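Local coordinates for protein GTN Reductase (PDB 5N6G) that probably reduces activated carbon-carbon double bonds with a bound flavin mononucleotide, as an ene-reductase of the Old Yellow Enzyme family, at residues N38-Y41 with Y42-A46; Y249-V252 with V253-G257; A313-A316 with V317-G320. All coordinates share one frame; numbering follows the deposited sequence.

Contact 1 of 3, residues N38-Y41 with Y42-A46; sequences NATY and YEQRA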
# COMPACT_ATOMS: atom_id res chain seq x y z
N ASN A 38 11.72 -8.42 12.25
CA ASN A 38 11.12 -8.01 10.99
C ASN A 38 11.84 -8.66 9.82
O ASN A 38 11.21 -9.07 8.83
CB ASN A 38 11.19 -6.48 10.82
CG ASN A 38 10.49 -5.69 11.92
OD1 ASN A 38 10.92 -4.57 12.24
ND2 ASN A 38 9.42 -6.21 12.47
N ALA A 39 13.17 -8.78 9.92
CA ALA A 39 13.93 -9.40 8.83
C ALA A 39 13.59 -10.87 8.69
O ALA A 39 13.42 -11.37 7.58
CB ALA A 39 15.43 -9.21 9.05
N THR A 40 13.46 -11.58 9.81
CA THR A 40 13.07 -12.98 9.73
C THR A 40 11.72 -13.12 9.03
O THR A 40 11.53 -13.97 8.17
CB THR A 40 13.02 -13.57 11.13
OG1 THR A 40 14.34 -13.47 11.68
CG2 THR A 40 12.55 -15.03 11.14
N TYR A 41 10.76 -12.28 9.43
CA TYR A 41 9.41 -12.34 8.89
C TYR A 41 9.40 -12.22 7.38
O TYR A 41 8.74 -13.01 6.68
CB TYR A 41 8.59 -11.23 9.52
CG TYR A 41 7.26 -10.87 8.90
CD1 TYR A 41 6.15 -11.69 9.03
CD2 TYR A 41 7.09 -9.65 8.25
CE1 TYR A 41 4.92 -11.31 8.50
CE2 TYR A 41 5.86 -9.27 7.73
CZ TYR A 41 4.79 -10.12 7.87
OH TYR A 41 3.57 -9.73 7.39
N TYR A 42 10.10 -11.21 6.84
CA TYR A 42 10.09 -11.04 5.39
C TYR A 42 10.89 -12.14 4.69
O TYR A 42 10.49 -12.62 3.62
CB TYR A 42 10.62 -9.66 4.99
CG TYR A 42 9.60 -8.57 5.19
CD1 TYR A 42 8.48 -8.49 4.38
CD2 TYR A 42 9.75 -7.62 6.20
CE1 TYR A 42 7.53 -7.47 4.56
CE2 TYR A 42 8.82 -6.62 6.38
CZ TYR A 42 7.71 -6.55 5.56
OH TYR A 42 6.77 -5.53 5.73
N GLU A 43 12.01 -12.57 5.28
CA GLU A 43 12.82 -13.61 4.66
C GLU A 43 12.04 -14.92 4.56
O GLU A 43 12.24 -15.68 3.61
CB GLU A 43 14.12 -13.80 5.45
CG GLU A 43 15.07 -12.57 5.32
CD GLU A 43 16.17 -12.53 6.38
OE1 GLU A 43 16.23 -13.43 7.25
OE2 GLU A 43 16.98 -11.57 6.35
N GLN A 44 11.16 -15.20 5.54
CA GLN A 44 10.34 -16.41 5.53
C GLN A 44 9.41 -16.47 4.33
O GLN A 44 8.97 -17.58 3.94
CB GLN A 44 9.50 -16.46 6.80
CG GLN A 44 10.25 -16.89 8.04
CD GLN A 44 9.37 -16.95 9.27
OE1 GLN A 44 8.23 -16.49 9.25
NE2 GLN A 44 9.89 -17.52 10.34
N ARG A 45 9.09 -15.31 3.76
CA ARG A 45 8.11 -15.15 2.69
C ARG A 45 8.73 -14.78 1.34
O ARG A 45 8.00 -14.44 0.40
CB ARG A 45 7.07 -14.12 3.13
CG ARG A 45 6.25 -14.65 4.30
CD ARG A 45 5.59 -13.57 5.18
NE ARG A 45 4.79 -14.27 6.17
CZ ARG A 45 5.27 -14.88 7.24
NH1 ARG A 45 6.58 -14.84 7.51
NH2 ARG A 45 4.44 -15.55 8.05
N ALA A 46 10.04 -14.91 1.20
CA ALA A 46 10.75 -14.42 0.04
C ALA A 46 10.56 -15.28 -1.20
O ALA A 46 11.10 -14.91 -2.26
CB ALA A 46 12.24 -14.31 0.35
O HOH W 1 3.87 -7.28 6.26

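Contact 2 of 3, residues Y249-V252 with V253-G257; sequences YNYV and VEQLG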
# COMPACT_ATOMS: atom_id res chain seq x y z
N TYR A 249 -11.94 7.26 -11.19
CA TYR A 249 -10.87 6.27 -11.27
C TYR A 249 -10.52 5.91 -12.70
O TYR A 249 -9.34 5.66 -12.99
CB TYR A 249 -11.26 5.04 -10.44
CG TYR A 249 -10.87 5.25 -9.01
CD1 TYR A 249 -9.59 4.90 -8.56
CD2 TYR A 249 -11.73 5.87 -8.12
CE1 TYR A 249 -9.22 5.11 -7.25
CE2 TYR A 249 -11.36 6.11 -6.82
CZ TYR A 249 -10.11 5.73 -6.39
OH TYR A 249 -9.78 5.98 -5.09
N ASN A 250 -11.48 5.92 -13.63
CA ASN A 250 -11.12 5.74 -15.02
C ASN A 250 -10.21 6.87 -15.48
O ASN A 250 -9.24 6.62 -16.19
CB ASN A 250 -12.36 5.64 -15.90
CG ASN A 250 -13.01 4.24 -15.86
OD1 ASN A 250 -12.79 3.44 -14.93
ND2 ASN A 250 -13.82 3.95 -16.88
N TYR A 251 -10.48 8.10 -15.05
CA TYR A 251 -9.59 9.21 -15.39
C TYR A 251 -8.20 8.99 -14.81
O TYR A 251 -7.20 9.19 -15.50
CB TYR A 251 -10.17 10.54 -14.89
CG TYR A 251 -9.20 11.69 -15.06
CD1 TYR A 251 -9.13 12.39 -16.25
CD2 TYR A 251 -8.37 12.07 -14.02
CE1 TYR A 251 -8.23 13.43 -16.40
CE2 TYR A 251 -7.47 13.08 -14.17
CZ TYR A 251 -7.40 13.77 -15.36
OH TYR A 251 -6.50 14.81 -15.53
N VAL A 252 -8.13 8.60 -13.54
CA VAL A 252 -6.84 8.39 -12.89
C VAL A 252 -6.01 7.39 -13.68
O VAL A 252 -4.84 7.66 -13.99
CB VAL A 252 -7.04 7.93 -11.43
CG1 VAL A 252 -5.75 7.37 -10.86
CG2 VAL A 252 -7.52 9.13 -10.60
N VAL A 253 -6.58 6.23 -14.00
CA VAL A 253 -5.74 5.23 -14.66
C VAL A 253 -5.49 5.57 -16.12
O VAL A 253 -4.47 5.16 -16.67
CB VAL A 253 -6.25 3.78 -14.55
CG1 VAL A 253 -6.05 3.25 -13.19
CG2 VAL A 253 -7.69 3.63 -15.07
N GLU A 254 -6.38 6.32 -16.78
CA GLU A 254 -6.05 6.83 -18.10
C GLU A 254 -4.77 7.66 -18.04
O GLU A 254 -3.89 7.53 -18.89
CB GLU A 254 -7.21 7.66 -18.63
CG GLU A 254 -6.98 8.27 -19.97
CD GLU A 254 -7.83 9.51 -20.21
OE1 GLU A 254 -8.76 9.77 -19.41
OE2 GLU A 254 -7.55 10.23 -21.19
N GLN A 255 -4.65 8.50 -17.02
CA GLN A 255 -3.45 9.30 -16.88
C GLN A 255 -2.25 8.45 -16.50
O GLN A 255 -1.15 8.67 -17.00
CB GLN A 255 -3.65 10.41 -15.85
CG GLN A 255 -4.81 11.33 -16.15
CD GLN A 255 -4.99 11.66 -17.62
OE1 GLN A 255 -4.07 12.15 -18.27
NE2 GLN A 255 -6.17 11.40 -18.15
N LEU A 256 -2.45 7.45 -15.62
CA LEU A 256 -1.35 6.56 -15.25
C LEU A 256 -0.88 5.72 -16.43
O LEU A 256 0.29 5.35 -16.50
CB LEU A 256 -1.77 5.66 -14.09
CG LEU A 256 -2.03 6.39 -12.78
CD1 LEU A 256 -2.56 5.39 -11.75
CD2 LEU A 256 -0.83 7.08 -12.20
N GLY A 257 -1.78 5.43 -17.37
CA GLY A 257 -1.42 4.69 -18.57
C GLY A 257 -0.43 5.39 -19.46
O GLY A 257 0.17 4.77 -20.34

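Contact 3 of 3, residues A313-A316 with V317-G320; sequences AIEA and VESG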
# COMPACT_ATOMS: atom_id res chain seq x y z
N ALA A 313 -7.63 -17.32 -7.95
CA ALA A 313 -6.40 -16.71 -8.44
C ALA A 313 -5.89 -17.41 -9.68
O ALA A 313 -5.46 -16.75 -10.64
CB ALA A 313 -5.33 -16.74 -7.34
N ILE A 314 -5.92 -18.74 -9.70
CA ILE A 314 -5.50 -19.46 -10.89
C ILE A 314 -6.35 -19.05 -12.08
O ILE A 314 -5.84 -18.77 -13.17
CB ILE A 314 -5.56 -20.98 -10.64
CG1 ILE A 314 -4.47 -21.35 -9.64
CG2 ILE A 314 -5.40 -21.75 -11.94
CD1 ILE A 314 -4.55 -22.79 -9.17
N GLU A 315 -7.67 -18.99 -11.89
CA GLU A 315 -8.57 -18.69 -13.00
C GLU A 315 -8.41 -17.25 -13.47
O GLU A 315 -8.49 -16.97 -14.68
CB GLU A 315 -10.02 -18.97 -12.59
CG GLU A 315 -10.33 -20.46 -12.47
CD GLU A 315 -11.74 -20.76 -11.99
OE1 GLU A 315 -12.54 -19.81 -11.84
OE2 GLU A 315 -12.04 -21.94 -11.75
N ALA A 316 -8.18 -16.32 -12.55
CA ALA A 316 -8.07 -14.91 -12.94
C ALA A 316 -6.84 -14.67 -13.80
O ALA A 316 -6.88 -13.86 -14.74
CB ALA A 316 -8.05 -14.02 -11.70
N VAL A 317 -5.74 -15.35 -13.50
CA VAL A 317 -4.54 -15.18 -14.32
C VAL A 317 -4.70 -15.90 -15.65
O VAL A 317 -4.40 -15.35 -16.71
CB VAL A 317 -3.29 -15.64 -13.56
CG1 VAL A 317 -2.07 -15.58 -14.44
CG2 VAL A 317 -3.08 -14.75 -12.33
N GLU A 318 -5.17 -17.16 -15.63
CA GLU A 318 -5.22 -17.90 -16.88
C GLU A 318 -6.25 -17.32 -17.84
O GLU A 318 -6.11 -17.47 -19.06
CB GLU A 318 -5.49 -19.37 -16.61
CG GLU A 318 -6.83 -19.67 -16.00
CD GLU A 318 -7.05 -21.17 -15.79
OE1 GLU A 318 -6.09 -21.95 -15.97
OE2 GLU A 318 -8.19 -21.56 -15.44
N SER A 319 -7.28 -16.65 -17.33
CA SER A 319 -8.28 -16.04 -18.20
C SER A 319 -7.81 -14.70 -18.76
O SER A 319 -8.46 -14.16 -19.67
CB SER A 319 -9.59 -15.82 -17.44
OG SER A 319 -9.44 -14.80 -16.48
N GLY A 320 -6.72 -14.16 -18.24
CA GLY A 320 -6.27 -12.85 -18.63
C GLY A 320 -6.94 -11.68 -17.93
O GLY A 320 -6.65 -10.54 -18.29

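Contact 1 of 3, residues N38-Y41 with Y42-A46
Tyr41 and Tyr42, adjacent in the chain, leave the helix with different first torsions: CG of Tyr41 lies opposite its backbone N (chi1 166°), whereas CG of Tyr42 stays beside its own N. These torsions bring the edge of Tyr41 to the face of Tyr42 in a T-shaped pair, with ring centroids 5.0 Å apart and planes at 66°, and Tyr41 CD2 stands over the centre of the Tyr42 ring. A water links the phenol ends, lying 2.7 Å from Tyr41 OH at that ring's edge and donating a weak hydrogen bond to Tyr42 OH. Each hydroxyl has a further partner, Arg26 for Tyr41 and Glu54 for Tyr42.

Arg45 illustrates how one side chain can engage both a ring and a main-chain carbonyl. Its CD passes over a face of the Tyr41 ring, and Tyr41 CD1 lies above the guanidinium, 3.5 Å from Arg45 NH1. Arg45 NH1 also donates to Tyr41 O at 3.0 Å, in the carbonyl plane on a lone pair, and to Gln44 OE1 at 2.9 Å, close to the guanidinium plane. With NE and NH2 bonded to the carbonyls of Phe331 and Ile332, four bonds fix the group's rotation. In the backbone, Arg45 N bonds to Tyr42 O, and Glu43 to Ala46 form a type I turn.

Helix 36-43 belongs to the beta-alpha-beta unit between strands 19-21 and 50-57. Tyr41 and Arg45 rest on Met21 of the first strand, while Tyr42 touches Ile51 and Thr53 of the second strand and Trp80 and Ile83 of helix 74-89.

Contact 2 of 3, residues Y249-V252 with V253-G257
From Val253 N to Tyr249 O through to Leu256 N to Val252 O, four successive helical hydrogen bonds carry the backbone across this join as regular alpha helix. On that frame the side chains pair four residues apart. Gln255 leans over a face of the Tyr251 ring, where its CG makes a CH-pi contact 3.9 Å from the ring centroid, somewhat toward the rim. A bend at the second torsion of Gln255 (chi2 -38°) turns the amide back across the ring, bringing NE2 to 3.4 Å from Tyr251 CE1, and the amide and ring planes end 27° apart. The other end of the amide is engaged elsewhere, since OE1 of Gln255 is hydrogen-bonded to Lys258.

A second pair is wholly apolar. Val252 and Leu256 run side by side and point the same way, with Val252 CG1 3.9 Å from Leu256 CD1. Val253 also lies against the preceding turn: its CG2, flanked by its own backbone N and carbonyl carbon, sits 3.3 Å from Tyr249 O.

These side chains face different neighbours. Tyr251 and Gln255 abut helix 204-222, Val252 touches Leu189 of helix 184-189, and Val253 meets Phe289 and Ala292 of helix 286-295. Such a helix, linking parallel strands 227-231 and 263-267 and packed against other helices of the shell, is the crossover element of the TIM barrel, the fold on which the Old Yellow Enzyme family is built.

Contact 3 of 3, residues A313-A316 with V317-G320
Hydrogen bonds dominate where Ala313-Ala316 meets Val317-Gly320, and Glu315 O is the atom most used. Glu315 O accepts from Ser319 N at 2.9 Å and from Ser319 OG at 3.0 Å, the two donors arriving from opposite faces of the carbonyl plane. The hydroxyl can fold back because the first torsion of Ser319 (chi1 71°) places OG between the backbone N and carbonyl carbon. Before this, Val317 N bonds to Ala313 O and Glu318 N to Ile314 O, as in any regular helix. Beyond it, the positive phi of Gly320 (83°) and two bonds back into the last turn, one of them Gly320 N to Val317 O at 3.0 Å, make a Schellman motif.

Van der Waals contact is sparser. Glu318 CG comes within 3.1 Å of Ile314 O, and Glu318 OE2 lies 3.8 Å from Glu315 CG.

Charge enters through the same two acids, which run side by side with carboxylates only 3° from parallel. Glu315 OE2 and Glu318 OE2 stay 5.3 Å apart; exposure to solvent would probably soften the repulsion, and Glu315 OE2 is also bonded to Gln311.

The opposite character marks the buried residues of helix 310-318: Ala313 packs on Val325 and Phe327 of strand 324-327, while Ala316 and Val317 touch Val322 in the loop leading into that strand.

In the fold
The three contacts mark separate positions round a single eight-stranded parallel barrel. In chain order, contact 1 lies on helix 36-43 after the first strand, contact 2 on helix 245-256 after the fifth, and contact 3 on helix 310-318 after the seventh. None touches another. The centres of contact 1 and contact 2 are about 34 Å apart, on opposite sides of the chain's centre. Those of contact 1 and contact 3 are about 27 Å apart, and those of contact 2 and contact 3 about 23 Å. Each helix connects neighbouring strands, so separate local turns jointly form part of the shell around a barrel that holds the flavin and the bound 2-phenylacrylic acid.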